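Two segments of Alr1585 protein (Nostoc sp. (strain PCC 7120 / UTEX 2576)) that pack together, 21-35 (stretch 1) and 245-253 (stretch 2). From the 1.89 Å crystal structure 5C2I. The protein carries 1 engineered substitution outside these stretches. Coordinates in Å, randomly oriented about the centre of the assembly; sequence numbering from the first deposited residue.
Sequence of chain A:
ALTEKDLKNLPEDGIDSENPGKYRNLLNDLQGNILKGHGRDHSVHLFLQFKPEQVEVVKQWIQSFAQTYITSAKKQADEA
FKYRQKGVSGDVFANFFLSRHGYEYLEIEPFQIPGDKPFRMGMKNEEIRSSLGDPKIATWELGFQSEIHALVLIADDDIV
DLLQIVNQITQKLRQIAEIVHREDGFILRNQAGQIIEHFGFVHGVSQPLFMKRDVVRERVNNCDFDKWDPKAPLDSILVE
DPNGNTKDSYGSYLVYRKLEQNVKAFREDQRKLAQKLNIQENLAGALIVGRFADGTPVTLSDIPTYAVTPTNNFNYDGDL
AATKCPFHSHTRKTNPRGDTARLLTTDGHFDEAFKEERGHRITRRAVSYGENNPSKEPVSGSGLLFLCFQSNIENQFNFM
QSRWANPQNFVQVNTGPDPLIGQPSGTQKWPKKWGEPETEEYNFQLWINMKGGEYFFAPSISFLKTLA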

# COMPACT_ATOMS: atom_id res chain seq x y z
N GLY A 21 2.42 32.82 -27.45
CA GLY A 21 2.49 34.14 -28.08
C GLY A 21 3.93 34.54 -28.34
O GLY A 21 4.73 33.75 -28.84
N LYS A 22 4.29 35.73 -27.90
CA LYS A 22 5.63 36.25 -28.10
C LYS A 22 6.72 35.52 -27.31
O LYS A 22 7.90 35.76 -27.54
N TYR A 23 6.33 34.67 -26.35
CA TYR A 23 7.29 33.87 -25.56
C TYR A 23 7.59 32.51 -26.18
O TYR A 23 8.35 31.74 -25.63
N ARG A 24 7.06 32.24 -27.38
CA ARG A 24 7.25 30.95 -28.01
C ARG A 24 8.73 30.58 -28.17
O ARG A 24 9.16 29.48 -27.82
N ASN A 25 9.52 31.48 -28.74
CA ASN A 25 10.93 31.14 -29.06
C ASN A 25 11.74 31.01 -27.78
O ASN A 25 12.64 30.16 -27.65
N LEU A 26 11.39 31.83 -26.81
CA LEU A 26 12.05 31.76 -25.53
C LEU A 26 11.90 30.39 -24.93
O LEU A 26 12.88 29.78 -24.50
N LEU A 27 10.66 29.88 -24.91
CA LEU A 27 10.39 28.59 -24.28
C LEU A 27 11.09 27.43 -25.02
O LEU A 27 11.39 26.40 -24.43
N ASN A 28 11.30 27.57 -26.32
CA ASN A 28 11.95 26.55 -27.11
C ASN A 28 13.43 26.43 -26.83
O ASN A 28 13.97 25.35 -26.91
N ASP A 29 14.09 27.53 -26.48
CA ASP A 29 15.55 27.55 -26.28
C ASP A 29 15.99 27.61 -24.84
O ASP A 29 17.21 27.52 -24.53
N LEU A 30 15.02 27.75 -23.94
CA LEU A 30 15.29 27.80 -22.48
C LEU A 30 15.20 26.39 -21.94
O LEU A 30 14.25 25.65 -22.27
N GLN A 31 16.12 26.01 -21.09
CA GLN A 31 16.03 24.70 -20.42
C GLN A 31 14.82 24.65 -19.45
O GLN A 31 14.41 25.66 -18.89
N GLY A 32 14.27 23.47 -19.27
CA GLY A 32 13.25 23.20 -18.27
C GLY A 32 13.76 23.27 -16.84
O GLY A 32 14.95 23.51 -16.60
N ASN A 33 12.83 23.11 -15.89
CA ASN A 33 13.10 23.11 -14.44
C ASN A 33 13.40 24.49 -13.87
O ASN A 33 13.62 24.62 -12.66
N ILE A 34 13.33 25.52 -14.70
CA ILE A 34 13.64 26.86 -14.26
C ILE A 34 12.33 27.62 -13.96
O ILE A 34 12.04 27.89 -12.82
N LEU A 35 11.52 27.88 -15.00
CA LEU A 35 10.23 28.53 -14.82
C LEU A 35 9.21 27.67 -14.07
O LEU A 35 8.33 28.22 -13.40
N ASN A 245 22.13 31.40 -29.74
CA ASN A 245 22.05 31.59 -31.19
C ASN A 245 20.65 31.96 -31.73
O ASN A 245 20.40 31.80 -32.95
N THR A 246 19.74 32.43 -30.87
CA THR A 246 18.38 32.80 -31.32
C THR A 246 18.17 34.20 -30.84
O THR A 246 19.03 34.76 -30.12
N LYS A 247 17.06 34.80 -31.27
CA LYS A 247 16.75 36.16 -30.85
C LYS A 247 16.33 36.15 -29.36
O LYS A 247 16.32 37.19 -28.71
N ASP A 248 15.98 34.98 -28.85
CA ASP A 248 15.40 34.84 -27.54
C ASP A 248 16.04 33.69 -26.78
O ASP A 248 15.34 32.83 -26.29
N SER A 249 17.36 33.69 -26.68
CA SER A 249 18.12 32.64 -25.97
C SER A 249 18.45 33.04 -24.54
O SER A 249 19.24 33.98 -24.32
N TYR A 250 17.85 32.33 -23.58
CA TYR A 250 17.97 32.69 -22.17
C TYR A 250 18.45 31.53 -21.35
O TYR A 250 18.30 30.35 -21.75
N GLY A 251 19.00 31.89 -20.18
CA GLY A 251 19.43 30.95 -19.18
C GLY A 251 19.12 31.51 -17.78
O GLY A 251 18.39 32.51 -17.64
N SER A 252 19.65 30.83 -16.77
CA SER A 252 19.46 31.22 -15.38
C SER A 252 20.63 30.74 -14.57
O SER A 252 21.32 29.80 -14.96
N TYR A 253 20.87 31.40 -13.44
CA TYR A 253 21.94 31.03 -12.54
C TYR A 253 21.45 30.09 -11.45
O TYR A 253 20.43 30.34 -10.81

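A short helix, residues 24-29, and the loop after it lie along residues 246-252, and the contact has one direct polar link set among apolar contacts and waters. Asp29 points toward the second stretch with chi1 t (-154°), which carries its carboxylate out to Ser249: Ser249 OG donates to Asp29 OD2 at 2.5 Å, a short bond. Ser249, in rotamer m, also accepts from Thr246, whose N lies 3.0 Å and whose OG1 lies 2.7 Å from Ser249 OG. A small hydroxyl suits this spot because it can donate and accept at once. The p rotamer of Thr246 further lets its OG1 accept from Asp248 N (3.0 Å), while its CG2 rests 3.6 Å from Asp29 OD2.

Leu26, chi1 t with chi2 off-well at 143°, lays CD1 3.6 Å from Tyr250 CD1, an oblique approach to the ring. Leu30, t then p, starts sideways, but its end comes nearer, with CD1 4.3 Å from Tyr250 CB. Farther along, Ile34 (m, t) points inward and sets CG2 3.7 Å from Ser252 CB.

Waters fill the polar gaps. Asp248, rotamer m, receives water 1 at OD2 (2.6 Å); that water also donates to Lys22 O and accepts from Leu26 N. Water 2 joins Leu26 O, Asp248 O and Tyr250 N.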

# COMPACT_ATOMS: atom_id res chain seq x y z
CB LYS A 22 5.68 37.76 -27.84
CG LYS A 22 5.36 38.25 -26.46
CD LYS A 22 5.15 39.77 -26.48
CE LYS A 22 4.90 40.27 -25.06
NZ LYS A 22 3.55 39.94 -24.53
CB TYR A 23 6.75 33.69 -24.13
CG TYR A 23 6.57 35.01 -23.40
CD1 TYR A 23 7.63 35.65 -22.81
CD2 TYR A 23 5.32 35.65 -23.38
CE1 TYR A 23 7.47 36.88 -22.15
CE2 TYR A 23 5.15 36.88 -22.74
CZ TYR A 23 6.23 37.50 -22.13
OH TYR A 23 6.08 38.69 -21.48
CB ARG A 24 6.55 30.88 -29.37
CG ARG A 24 6.60 29.53 -30.04
CD ARG A 24 5.87 29.57 -31.39
NE ARG A 24 4.43 29.62 -31.17
CZ ARG A 24 3.66 28.61 -30.77
NH1 ARG A 24 4.14 27.39 -30.55
NH2 ARG A 24 2.36 28.83 -30.58
CB ASN A 25 11.55 32.18 -30.01
CG ASN A 25 10.98 32.09 -31.41
OD1 ASN A 25 10.43 31.06 -31.79
ND2 ASN A 25 11.07 33.16 -32.16
CB LEU A 26 11.49 32.82 -24.61
CG LEU A 26 12.13 32.78 -23.18
CD1 LEU A 26 12.28 34.20 -22.68
CD2 LEU A 26 11.23 32.04 -22.27
CB LEU A 27 8.89 28.32 -24.20
CG LEU A 27 8.08 29.24 -23.27
CD1 LEU A 27 6.59 28.89 -23.32
CD2 LEU A 27 8.59 29.18 -21.84
CB ASN A 28 11.79 26.86 -28.61
CG ASN A 28 12.10 25.65 -29.47
OD1 ASN A 28 11.59 24.55 -29.24
ND2 ASN A 28 13.03 25.82 -30.42
CB ASP A 29 16.20 28.71 -27.06
CG ASP A 29 17.68 28.43 -27.43
OD1 ASP A 29 18.01 27.25 -27.62
OD2 ASP A 29 18.47 29.41 -27.60
CB LEU A 30 14.24 28.66 -21.77
CG LEU A 30 14.27 28.73 -20.24
CD1 LEU A 30 15.51 29.49 -19.78
CD2 LEU A 30 13.03 29.40 -19.71
CB GLN A 31 17.30 24.40 -19.62
CG GLN A 31 18.51 24.14 -20.49
CD GLN A 31 19.66 23.56 -19.71
OE1 GLN A 31 19.51 22.53 -19.03
NE2 GLN A 31 20.81 24.19 -19.80
CB ASN A 33 14.24 22.13 -14.10
CG ASN A 33 14.27 21.71 -12.64
OD1 ASN A 33 13.24 21.54 -11.99
ND2 ASN A 33 15.48 21.51 -12.13
CB ILE A 34 14.52 27.59 -15.28
CG1 ILE A 34 15.89 26.85 -15.40
CG2 ILE A 34 14.78 29.03 -14.86
CD1 ILE A 34 16.73 27.26 -16.64
CB LEU A 35 9.65 28.98 -16.14
CG LEU A 35 10.51 29.97 -16.92
CD1 LEU A 35 9.81 30.35 -18.22
CD2 LEU A 35 10.87 31.20 -16.10
CB ASN A 245 22.47 30.30 -31.83
CG ASN A 245 23.92 30.03 -31.58
OD1 ASN A 245 24.76 30.96 -31.71
ND2 ASN A 245 24.25 28.79 -31.26
CB THR A 246 17.23 31.89 -30.79
OG1 THR A 246 16.94 32.16 -29.41
CG2 THR A 246 17.56 30.40 -30.96
CB LYS A 247 15.64 36.78 -31.70
CG LYS A 247 15.93 36.92 -33.18
CD LYS A 247 17.13 37.79 -33.42
CE LYS A 247 17.23 38.07 -34.91
NZ LYS A 247 18.64 38.16 -35.34
CB ASP A 248 13.88 34.64 -27.75
CG ASP A 248 13.14 35.94 -27.98
OD1 ASP A 248 13.60 36.99 -27.47
OD2 ASP A 248 12.09 35.90 -28.61
CB SER A 249 19.44 32.39 -26.70
OG SER A 249 19.20 31.82 -27.97
CB TYR A 250 16.62 33.18 -21.62
CG TYR A 250 16.27 34.55 -22.11
CD1 TYR A 250 15.74 34.75 -23.37
CD2 TYR A 250 16.54 35.68 -21.32
CE1 TYR A 250 15.46 36.02 -23.85
CE2 TYR A 250 16.27 36.94 -21.81
CZ TYR A 250 15.73 37.11 -23.06
OH TYR A 250 15.48 38.38 -23.54
CB SER A 252 18.14 30.64 -14.83
OG SER A 252 17.88 31.14 -13.50
CB TYR A 253 22.56 32.27 -11.89
CG TYR A 253 23.33 33.13 -12.85
CD1 TYR A 253 24.62 32.76 -13.26
CD2 TYR A 253 22.78 34.30 -13.37
CE1 TYR A 253 25.31 33.53 -14.18
CE2 TYR A 253 23.49 35.12 -14.23
CZ TYR A 253 24.77 34.73 -14.63
OH TYR A 253 25.47 35.53 -15.51
O HOH W 1 10.38 34.44 -27.34
O HOH W 2 15.39 30.91 -24.40
O HOH W 3 18.43 27.80 -20.65